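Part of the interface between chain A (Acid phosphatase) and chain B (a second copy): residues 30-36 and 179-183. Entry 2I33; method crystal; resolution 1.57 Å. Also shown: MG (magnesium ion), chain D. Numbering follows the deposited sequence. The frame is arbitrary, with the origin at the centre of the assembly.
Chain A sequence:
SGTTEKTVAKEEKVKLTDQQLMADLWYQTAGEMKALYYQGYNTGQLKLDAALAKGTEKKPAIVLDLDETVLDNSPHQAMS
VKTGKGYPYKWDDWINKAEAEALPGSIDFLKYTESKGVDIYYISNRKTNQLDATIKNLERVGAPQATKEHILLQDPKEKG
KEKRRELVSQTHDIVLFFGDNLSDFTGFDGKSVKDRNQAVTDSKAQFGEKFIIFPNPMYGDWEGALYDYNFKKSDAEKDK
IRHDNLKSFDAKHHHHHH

Chain A 30-36: AGEMKAL
Chain B, residues 179-183: GDNLS

How do the two backbones meet? Chain A supplies the first turns of a helix that runs from G31(A) through L36(A) and beyond, with A30(A) at the N-cap position, extended at phi/psi -72/126. The helical residues keep phi near -60° and psi between -34° and -50°, and A35(A) N and L36(A) N donate to G31(A) O at 2.8 Å and E32(A) O at 2.9 Å. Chain B arrives as a loop through D180(B) (-104/-4) and N181(B) (-129/133), then turns into a 3-10 segment at L182(B) (-55/-29) and S183(B) (-73/1). The register is set by E32(A) and L182(B), whose CA atoms lie 6.1 Å apart; these two residues also account for most of the 212 Å² buried between the stretches.

What does E32(A) do with its carboxylate? Its CA-to-CB bond points sideways, but chi1 -74° (m), chi2 80° (p) and chi3 -2° bring the end of the side chain to the chain B backbone. There L182(B) N donates to E32(A) OE2 at 2.9 Å with an N-H...acceptor angle of 174°, an almost linear hydrogen bond to an amide at the start of the 3-10 segment. On the way, E32(A) CG passes 3.4 Å from D180(B) O. E32(A) OE2 also lies 3.4 Å from N181(B) OD1, but both are acceptors and no hydrogen bond joins them. That asparagine oxygen is instead engaged within its own chain: with chi1 -179° (t) and chi2 -23°, N181(B) OD1 accepts from S183(B) N at 3.1 Å.

Where does the side chain of L182(B) go? Its CA-to-CB bond points toward the helix, with chi1 -66° (m) and chi2 171° (t), and its two methyls reach successive turns. L182(B) CD1 lies 3.8 Å from G31(A) C, while L182(B) CD2 is 4.2 Å from A35(A) CB, an apolar contact with a methyl that also points toward chain B. The glycine leaves room for this packing: an ideal CB on G31(A) would stand 2.8 Å from L182(B) CD1, a clash.

Which way does D180(B) face while its carbonyl touches E32(A)? Its CA-to-CB bond points away from the helix, with chi1 65° (p) and chi2 -63°. D180(B) OD1 binds the magnesium ion MG at 2.2 Å, and D180(B) OD2 accepts a hydrogen bond at 2.6 Å from the oxygen of water 1, itself a ligand of the metal. Waters 2 and 3 and two atoms from elsewhere in the structure complete the coordination of the ion.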

ATOM      1  N   ALA A  30      -8.425   5.069   5.732  1.00 26.91           N
ATOM      2  CA  ALA A  30      -7.125   5.717   5.827  1.00 27.02           C
ATOM      3  C   ALA A  30      -6.841   6.638   4.665  1.00 26.86           C
ATOM      4  O   ALA A  30      -6.845   6.217   3.512  1.00 26.92           O
ATOM      5  CB  ALA A  30      -6.002   4.722   5.957  1.00 26.00           C
ATOM      6  N   GLY A  31      -6.500   7.878   4.969  1.00 27.13           N
ATOM      7  CA  GLY A  31      -6.038   8.767   3.901  1.00 26.00           C
ATOM      8  C   GLY A  31      -4.813   8.205   3.192  1.00 25.80           C
ATOM      9  O   GLY A  31      -4.588   8.453   2.020  1.00 26.98           O
ATOM     10  N   GLU A  32      -3.947   7.505   3.942  1.00 25.42           N
ATOM     11  CA  GLU A  32      -2.761   6.857   3.384  1.00 24.85           C
ATOM     12  C   GLU A  32      -3.120   5.935   2.246  1.00 25.49           C
ATOM     13  O   GLU A  32      -2.434   5.904   1.218  1.00 26.81           O
ATOM     14  CB  GLU A  32      -2.039   6.062   4.463  1.00 25.63           C
ATOM     15  CG  GLU A  32      -1.281   6.891   5.465  1.00 26.47           C
ATOM     16  CD  GLU A  32      -2.120   7.520   6.578  1.00 26.27           C
ATOM     17  OE1 GLU A  32      -3.362   7.359   6.605  1.00 26.32           O
ATOM     18  OE2 GLU A  32      -1.487   8.194   7.408  1.00 26.81           O
ATOM     19  N   MET A  33      -4.208   5.198   2.431  1.00 26.51           N
ATOM     20  CA  MET A  33      -4.683   4.320   1.370  1.00 26.67           C
ATOM     21  C   MET A  33      -4.995   5.162   0.136  1.00 27.11           C
ATOM     22  O   MET A  33      -4.570   4.879  -0.948  1.00 27.35           O
ATOM     23  CB  MET A  33      -5.921   3.565   1.813  1.00 27.95           C
ATOM     24  CG  MET A  33      -6.599   2.760   0.736  1.00 28.45           C
ATOM     25  SD  MET A  33      -7.758   3.790  -0.172  1.00 29.68           S
ATOM     26  CE  MET A  33      -8.791   2.548  -0.956  1.00 31.62           C
ATOM     27  N   LYS A  34      -5.757   6.226   0.337  1.00 26.88           N
ATOM     28  CA  LYS A  34      -6.120   7.087  -0.806  1.00 27.43           C
ATOM     29  C   LYS A  34      -4.874   7.634  -1.482  1.00 27.16           C
ATOM     30  O   LYS A  34      -4.798   7.657  -2.705  1.00 27.35           O
ATOM     31  CB  LYS A  34      -7.051   8.199  -0.377  1.00 28.15           C
ATOM     32  CG  LYS A  34      -8.342   7.676   0.240  1.00 30.82           C
ATOM     33  CD  LYS A  34      -9.185   8.818   0.760  1.00 35.54           C
ATOM     34  CE  LYS A  34     -10.607   8.414   1.176  1.00 38.83           C
ATOM     35  NZ  LYS A  34     -10.772   7.073   1.766  1.00 41.47           N
ATOM     36  N   ALA A  35      -3.899   8.053  -0.688  1.00 26.34           N
ATOM     37  CA  ALA A  35      -2.664   8.614  -1.209  1.00 26.57           C
ATOM     38  C   ALA A  35      -1.899   7.598  -2.047  1.00 26.27           C
ATOM     39  O   ALA A  35      -1.269   7.934  -3.066  1.00 27.27           O
ATOM     40  CB  ALA A  35      -1.806   9.097  -0.097  1.00 27.45           C
ATOM     41  N   LEU A  36      -1.930   6.329  -1.616  1.00 25.03           N
ATOM     42  CA  LEU A  36      -1.280   5.283  -2.367  1.00 26.02           C
ATOM     43  C   LEU A  36      -1.973   5.068  -3.710  1.00 26.07           C
ATOM     44  O   LEU A  36      -1.322   4.774  -4.698  1.00 28.12           O
ATOM     45  CB  LEU A  36      -1.274   3.982  -1.595  1.00 26.17           C
ATOM     46  CG  LEU A  36      -0.197   3.998  -0.518  1.00 26.38           C
ATOM     47  CD1 LEU A  36      -0.580   3.147   0.693  1.00 27.30           C
ATOM     48  CD2 LEU A  36       1.109   3.559  -1.043  1.00 27.09           C
TER
ATOM     49  N   GLY B 179       7.468   8.263   3.451  1.00 27.31           N
ATOM     50  CA  GLY B 179       6.839   7.809   4.698  1.00 26.69           C
ATOM     51  C   GLY B 179       5.643   6.907   4.508  1.00 26.90           C
ATOM     52  O   GLY B 179       5.147   6.769   3.409  1.00 27.66           O
ATOM     53  N   ASP B 180       5.220   6.275   5.593  1.00 27.60           N
ATOM     54  CA  ASP B 180       4.011   5.423   5.626  1.00 27.64           C
ATOM     55  C   ASP B 180       2.825   6.086   6.298  1.00 28.57           C
ATOM     56  O   ASP B 180       1.733   5.509   6.360  1.00 29.78           O
ATOM     57  CB  ASP B 180       4.300   4.147   6.424  1.00 27.97           C
ATOM     58  CG  ASP B 180       4.595   4.425   7.879  1.00 30.29           C
ATOM     59  OD1 ASP B 180       5.613   5.117   8.128  1.00 27.96           O
ATOM     60  OD2 ASP B 180       3.793   4.013   8.758  1.00 31.24           O
ATOM     61  N   ASN B 181       3.042   7.272   6.813  1.00 27.69           N
ATOM     62  CA  ASN B 181       2.038   7.975   7.602  1.00 27.44           C
ATOM     63  C   ASN B 181       1.944   9.379   6.989  1.00 26.94           C
ATOM     64  O   ASN B 181       2.956  10.000   6.678  1.00 27.65           O
ATOM     65  CB  ASN B 181       2.511   7.987   9.059  1.00 27.93           C
ATOM     66  CG  ASN B 181       1.566   8.663  10.000  1.00 29.33           C
ATOM     67  OD1 ASN B 181       0.744   9.497   9.607  1.00 31.74           O
ATOM     68  ND2 ASN B 181       1.695   8.329  11.299  1.00 31.61           N
ATOM     69  N   LEU B 182       0.738   9.868   6.753  1.00 26.93           N
ATOM     70  CA  LEU B 182       0.613  11.193   6.141  1.00 25.99           C
ATOM     71  C   LEU B 182       1.359  12.279   6.907  1.00 26.49           C
ATOM     72  O   LEU B 182       1.784  13.280   6.325  1.00 27.18           O
ATOM     73  CB  LEU B 182      -0.853  11.605   5.991  1.00 26.84           C
ATOM     74  CG  LEU B 182      -1.625  10.730   5.011  1.00 27.20           C
ATOM     75  CD1 LEU B 182      -3.104  11.053   5.095  1.00 27.99           C
ATOM     76  CD2 LEU B 182      -1.092  10.865   3.604  1.00 28.46           C
ATOM     77  N   SER B 183       1.499  12.115   8.214  1.00 26.24           N
ATOM     78  CA  SER B 183       2.200  13.128   8.979  1.00 26.82           C
ATOM     79  C   SER B 183       3.726  13.099   8.724  1.00 26.32           C
ATOM     80  O   SER B 183       4.454  13.929   9.271  1.00 27.07           O
ATOM     81  CB  SER B 183       1.827  13.049  10.443  1.00 27.68           C
ATOM     82  OG  SER B 183       2.104  11.795  10.968  1.00 27.95           O
TER
HETATM   83 MG    MG D 601       6.613   5.403  10.041  1.00 14.79          MG
HETATM   84  O   HOH W   1       5.035   4.343  11.048  1.00 19.50           O
HETATM   85  O   HOH W   2       7.443   5.864  11.921  1.00 25.19           O
HETATM   86  O   HOH W   3       5.497   7.225  10.082  1.00 21.22           O